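PDB 1RWR: filamentous hemagglutinin, which is an adhesin of Bordetella pertussis whose secretion domain, a beta-helix, probably directs export of the protein through the two-partner secretion pathway. Local coordinates for residues P129-Q141 with N191-A205. Numbering follows the deposited sequence.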
loop_
_atom_site.group_PDB
_atom_site.type_symbol
_atom_site.label_atom_id
_atom_site.label_comp_id
_atom_site.label_asym_id
_atom_site.label_seq_id
_atom_site.Cartn_x
_atom_site.Cartn_y
_atom_site.Cartn_z
ATOM N N PRO A 129 -7.585 -7.046 9.013
ATOM C CA PRO A 129 -7.539 -8.264 8.193
ATOM C C PRO A 129 -8.405 -9.374 8.728
ATOM O O PRO A 129 -8.446 -9.562 9.932
ATOM C CB PRO A 129 -6.096 -8.724 8.270
ATOM C CG PRO A 129 -5.394 -7.748 9.124
ATOM C CD PRO A 129 -6.356 -6.861 9.786
ATOM N N SER A 130 -9.075 -10.065 7.831
ATOM C CA SER A 130 -9.666 -11.375 8.115
ATOM C C SER A 130 -8.943 -12.374 7.235
ATOM O O SER A 130 -9.002 -12.258 6.010
ATOM C CB SER A 130 -11.145 -11.346 7.781
ATOM O OG SER A 130 -11.829 -10.689 8.827
ATOM N N VAL A 131 -8.287 -13.358 7.838
ATOM C CA VAL A 131 -7.485 -14.339 7.115
ATOM C C VAL A 131 -8.114 -15.748 7.253
ATOM O O VAL A 131 -8.313 -16.232 8.363
ATOM C CB VAL A 131 -6.055 -14.377 7.650
ATOM C CG1 VAL A 131 -5.240 -15.468 6.953
ATOM C CG2 VAL A 131 -5.382 -13.005 7.514
ATOM N N ASN A 132 -8.402 -16.367 6.115
ATOM C CA ASN A 132 -8.955 -17.718 6.023
ATOM C C ASN A 132 -8.086 -18.473 5.046
ATOM O O ASN A 132 -8.315 -18.447 3.855
ATOM C CB ASN A 132 -10.430 -17.675 5.537
ATOM C CG ASN A 132 -11.047 -19.073 5.332
ATOM O OD1 ASN A 132 -10.789 -19.976 6.118
ATOM N ND2 ASN A 132 -11.875 -19.239 4.289
ATOM N N GLY A 133 -7.071 -19.151 5.566
ATOM C CA GLY A 133 -6.077 -19.799 4.741
ATOM C C GLY A 133 -5.415 -18.793 3.854
ATOM O O GLY A 133 -4.923 -17.770 4.349
ATOM N N GLY A 134 -5.480 -19.047 2.549
ATOM C CA GLY A 134 -4.861 -18.160 1.567
ATOM C C GLY A 134 -5.617 -16.869 1.297
ATOM O O GLY A 134 -5.073 -15.943 0.657
ATOM N N ARG A 135 -6.859 -16.780 1.759
ATOM C CA ARG A 135 -7.716 -15.633 1.435
ATOM C C ARG A 135 -7.604 -14.572 2.524
ATOM O O ARG A 135 -7.840 -14.842 3.683
ATOM C CB ARG A 135 -9.167 -16.066 1.289
ATOM C CG ARG A 135 -9.392 -17.396 0.507
ATOM C CD ARG A 135 -8.712 -17.475 -0.858
ATOM N NE ARG A 135 -8.728 -18.849 -1.367
ATOM C CZ ARG A 135 -7.699 -19.489 -1.932
ATOM N NH1 ARG A 135 -6.502 -18.905 -2.102
ATOM N NH2 ARG A 135 -7.877 -20.739 -2.335
ATOM N N ILE A 136 -7.254 -13.354 2.122
ATOM C CA ILE A 136 -7.111 -12.237 3.032
ATOM C C ILE A 136 -8.104 -11.156 2.625
ATOM O O ILE A 136 -8.055 -10.653 1.508
ATOM C CB ILE A 136 -5.700 -11.647 2.944
ATOM C CG1 ILE A 136 -4.608 -12.698 3.257
ATOM C CG2 ILE A 136 -5.608 -10.465 3.884
ATOM C CD1 ILE A 136 -3.240 -12.259 2.989
ATOM N N GLY A 137 -9.025 -10.810 3.510
ATOM C CA GLY A 137 -9.916 -9.672 3.308
ATOM C C GLY A 137 -9.503 -8.563 4.242
ATOM O O GLY A 137 -9.026 -8.811 5.354
ATOM N N LEU A 138 -9.629 -7.332 3.776
ATOM C CA LEU A 138 -9.240 -6.170 4.555
ATOM C C LEU A 138 -10.468 -5.324 4.743
ATOM O O LEU A 138 -10.983 -4.779 3.770
ATOM C CB LEU A 138 -8.181 -5.368 3.784
ATOM C CG LEU A 138 -6.885 -6.143 3.529
ATOM C CD1 LEU A 138 -5.984 -5.415 2.570
ATOM C CD2 LEU A 138 -6.156 -6.471 4.843
ATOM N N ASP A 139 -10.941 -5.179 5.969
ATOM C CA ASP A 139 -12.161 -4.417 6.215
ATOM C C ASP A 139 -11.773 -3.040 6.698
ATOM O O ASP A 139 -11.403 -2.838 7.849
ATOM C CB ASP A 139 -13.038 -5.102 7.242
ATOM C CG ASP A 139 -13.695 -6.304 6.679
ATOM O OD1 ASP A 139 -14.088 -6.250 5.492
ATOM O OD2 ASP A 139 -13.818 -7.335 7.364
ATOM N N VAL A 140 -11.877 -2.112 5.777
ATOM C CA VAL A 140 -11.555 -0.723 6.055
ATOM C C VAL A 140 -12.764 0.014 6.600
ATOM O O VAL A 140 -13.749 0.215 5.886
ATOM C CB VAL A 140 -11.062 0.003 4.769
ATOM C CG1 VAL A 140 -10.698 1.413 5.132
ATOM C CG2 VAL A 140 -9.877 -0.739 4.168
ATOM N N GLN A 141 -12.670 0.448 7.846
ATOM C CA GLN A 141 -13.693 1.287 8.453
ATOM C C GLN A 141 -13.145 2.590 9.004
ATOM O O GLN A 141 -13.917 3.489 9.296
ATOM C CB GLN A 141 -14.416 0.525 9.544
ATOM C CG GLN A 141 -15.177 -0.658 8.943
ATOM C CD GLN A 141 -15.847 -1.452 9.979
ATOM O OE1 GLN A 141 -15.190 -2.179 10.719
ATOM N NE2 GLN A 141 -17.146 -1.289 10.092
ATOM N N ASN A 191 -14.671 -0.043 2.795
ATOM C CA ASN A 191 -14.631 -1.146 1.846
ATOM C C ASN A 191 -14.134 -2.417 2.467
ATOM O O ASN A 191 -13.296 -2.402 3.345
ATOM C CB ASN A 191 -13.667 -0.837 0.681
ATOM C CG ASN A 191 -14.158 0.267 -0.242
ATOM O OD1 ASN A 191 -15.196 0.149 -0.873
ATOM N ND2 ASN A 191 -13.383 1.347 -0.325
ATOM N N ARG A 192 -14.617 -3.542 1.973
ATOM C CA ARG A 192 -13.871 -4.768 2.111
ATOM C C ARG A 192 -13.029 -4.857 0.850
ATOM O O ARG A 192 -13.555 -4.782 -0.282
ATOM C CB ARG A 192 -14.780 -6.002 2.172
ATOM C CG ARG A 192 -13.901 -7.262 1.985
ATOM C CD ARG A 192 -14.474 -8.466 2.496
ATOM N NE ARG A 192 -14.405 -8.552 3.946
ATOM C CZ ARG A 192 -14.545 -9.684 4.591
ATOM N NH1 ARG A 192 -14.744 -10.807 3.904
ATOM N NH2 ARG A 192 -14.518 -9.696 5.899
ATOM N N TYR A 193 -11.721 -5.011 1.026
ATOM C CA TYR A 193 -10.819 -5.229 -0.095
ATOM C C TYR A 193 -10.298 -6.645 -0.070
ATOM O O TYR A 193 -9.654 -7.072 0.898
ATOM C CB TYR A 193 -9.658 -4.266 -0.005
ATOM C CG TYR A 193 -8.809 -4.090 -1.253
ATOM C CD1 TYR A 193 -9.303 -3.437 -2.369
ATOM C CD2 TYR A 193 -7.500 -4.529 -1.281
ATOM C CE1 TYR A 193 -8.521 -3.223 -3.496
ATOM C CE2 TYR A 193 -6.700 -4.316 -2.420
ATOM C CZ TYR A 193 -7.217 -3.645 -3.501
ATOM O OH TYR A 193 -6.426 -3.365 -4.582
ATOM N N ASP A 194 -10.609 -7.393 -1.111
ATOM C CA ASP A 194 -10.104 -8.737 -1.212
ATOM C C ASP A 194 -8.689 -8.727 -1.791
ATOM O O ASP A 194 -8.482 -8.330 -2.925
ATOM C CB ASP A 194 -11.002 -9.570 -2.115
ATOM C CG ASP A 194 -10.479 -10.967 -2.248
ATOM O OD1 ASP A 194 -10.346 -11.602 -1.189
ATOM O OD2 ASP A 194 -10.119 -11.491 -3.306
ATOM N N HIS A 195 -7.735 -9.233 -1.041
ATOM C CA HIS A 195 -6.326 -9.172 -1.434
ATOM C C HIS A 195 -6.030 -9.989 -2.702
ATOM O O HIS A 195 -5.222 -9.586 -3.546
ATOM C CB HIS A 195 -5.450 -9.636 -0.275
ATOM C CG HIS A 195 -3.998 -9.591 -0.586
ATOM N ND1 HIS A 195 -3.241 -8.435 -0.479
ATOM C CD2 HIS A 195 -3.168 -10.550 -1.045
ATOM C CE1 HIS A 195 -2.005 -8.696 -0.859
ATOM N NE2 HIS A 195 -1.935 -9.967 -1.210
ATOM N N ALA A 196 -6.703 -11.116 -2.872
ATOM C CA ALA A 196 -6.401 -11.929 -4.061
ATOM C C ALA A 196 -6.941 -11.325 -5.365
ATOM O O ALA A 196 -6.281 -11.410 -6.399
ATOM C CB ALA A 196 -6.902 -13.412 -3.889
ATOM N N THR A 197 -8.123 -10.711 -5.338
ATOM C CA THR A 197 -8.720 -10.143 -6.573
ATOM C C THR A 197 -8.481 -8.648 -6.762
ATOM O O THR A 197 -8.748 -8.085 -7.849
ATOM C CB THR A 197 -10.213 -10.408 -6.621
ATOM O OG1 THR A 197 -10.852 -9.820 -5.477
ATOM C CG2 THR A 197 -10.496 -11.924 -6.540
ATOM N N ARG A 198 -7.993 -8.011 -5.695
ATOM C CA ARG A 198 -7.867 -6.550 -5.635
ATOM C C ARG A 198 -9.168 -5.830 -5.987
ATOM O O ARG A 198 -9.159 -4.832 -6.726
ATOM C CB ARG A 198 -6.693 -6.093 -6.492
ATOM C CG ARG A 198 -5.408 -6.703 -6.008
ATOM C CD ARG A 198 -4.208 -6.377 -6.817
ATOM N NE ARG A 198 -3.891 -4.954 -6.869
ATOM C CZ ARG A 198 -3.755 -4.258 -7.977
ATOM N NH1 ARG A 198 -3.973 -4.830 -9.183
ATOM N NH2 ARG A 198 -3.394 -2.987 -7.915
ATOM N N ARG A 199 -10.290 -6.379 -5.500
ATOM C CA ARG A 199 -11.592 -5.756 -5.679
ATOM C C ARG A 199 -12.096 -5.193 -4.353
ATOM O O ARG A 199 -11.989 -5.841 -3.302
ATOM C CB ARG A 199 -12.632 -6.737 -6.229
ATOM C CG ARG A 199 -12.254 -7.342 -7.573
ATOM C CD ARG A 199 -12.023 -6.363 -8.666
ATOM N NE ARG A 199 -13.109 -5.400 -8.804
ATOM C CZ ARG A 199 -12.999 -4.201 -9.369
ATOM N NH1 ARG A 199 -11.840 -3.782 -9.885
ATOM N NH2 ARG A 199 -14.077 -3.418 -9.426
ATOM N N ALA A 200 -12.671 -4.004 -4.434
ATOM C CA ALA A 200 -13.279 -3.325 -3.293
ATOM C C ALA A 200 -14.789 -3.418 -3.374
ATOM O O ALA A 200 -15.381 -3.100 -4.403
ATOM C CB ALA A 200 -12.877 -1.887 -3.260
ATOM N N THR A 201 -15.412 -3.809 -2.279
ATOM C CA THR A 201 -16.853 -3.744 -2.184
ATOM C C THR A 201 -17.199 -2.893 -0.992
ATOM O O THR A 201 -16.659 -3.134 0.085
ATOM C CB THR A 201 -17.463 -5.149 -2.051
ATOM O OG1 THR A 201 -17.001 -5.795 -0.869
ATOM C CG2 THR A 201 -16.985 -6.065 -3.116
ATOM N N PRO A 202 -18.058 -1.887 -1.162
ATOM C CA PRO A 202 -18.420 -1.027 -0.045
ATOM C C PRO A 202 -19.029 -1.789 1.124
ATOM O O PRO A 202 -19.750 -2.785 0.949
ATOM C CB PRO A 202 -19.391 -0.016 -0.676
ATOM C CG PRO A 202 -19.022 -0.012 -2.117
ATOM C CD PRO A 202 -18.701 -1.428 -2.419
ATOM N N ILE A 203 -18.642 -1.382 2.330
ATOM C CA ILE A 203 -19.191 -1.962 3.556
ATOM C C ILE A 203 -19.700 -0.832 4.474
ATOM O O ILE A 203 -19.373 0.354 4.305
ATOM C CB ILE A 203 -18.152 -2.857 4.286
ATOM C CG1 ILE A 203 -16.932 -2.058 4.771
ATOM C CG2 ILE A 203 -17.750 -4.057 3.424
ATOM C CD1 ILE A 203 -15.973 -2.866 5.599
ATOM N N ALA A 204 -20.533 -1.199 5.427
ATOM C CA ALA A 204 -21.000 -0.266 6.446
ATOM C C ALA A 204 -19.913 0.065 7.479
ATOM O O ALA A 204 -19.138 -0.769 7.910
ATOM C CB ALA A 204 -22.231 -0.872 7.149
ATOM N N ALA A 205 -19.897 1.294 7.922
ATOM C CA ALA A 205 -18.992 1.681 8.985
ATOM C C ALA A 205 -19.758 2.436 10.023
ATOM O O ALA A 205 -20.834 2.979 9.752
ATOM C CB ALA A 205 -17.894 2.546 8.433
HETATM O O HOH W 1 -8.199 -12.853 -0.790
#
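Two beta-hairpins that leave the right-handed beta-helix and lie against its side join edge to edge here into a four-stranded antiparallel sheet, the inner strands 135-140 and 191-194 forming the seam. L138 and Y193 make a hydrogen-bonded pair, Y193 N giving to L138 O at 2.9 Å, and H195 N extends the seam past the strand end to I136 O. At the other end V140 N binds N191 O, whereas the return bond from N191 N to V140 O is long and bent.

D139 and R192 face each other as a non-hydrogen-bonded pair, and the guanidinium takes the carboxylate side-on. R192 NE reaches D139 OD1 at 2.8 Å and NH2 reaches D139 OD2 at 2.9 Å, each oxygen met on its syn side, with the two planes only 20° apart. R192 leaves its backbone with CG anti to N (chi1 167°), and a bend at chi3 turns the guanidinium toward the neighbouring strand. CD1 of I203 lies 3.9 Å from D139 OD1, bringing a methyl up beside the ion pair. Farther along, Q141 NE2 donates to A204 O at 3.0 Å, on a lone pair in the carbonyl plane.

The opposite face is largely buried and mixed: L138 and V140 touch T125, and Y193 OH bonds D161. CD1 of L138 lies at the edge of the Y193 ring. Near the second hairpin's turn, a water accepts from I136 N and A196 N, while D194 OD2 accepts from T197 N, an Asx motif, and also from T197 OG1. Backbone bonds thus join the hairpins, and the salt bridge ties them again on the outward face, where its paired, nearly coplanar bonds restrict rotation of both groups and would probably keep D139 ionised.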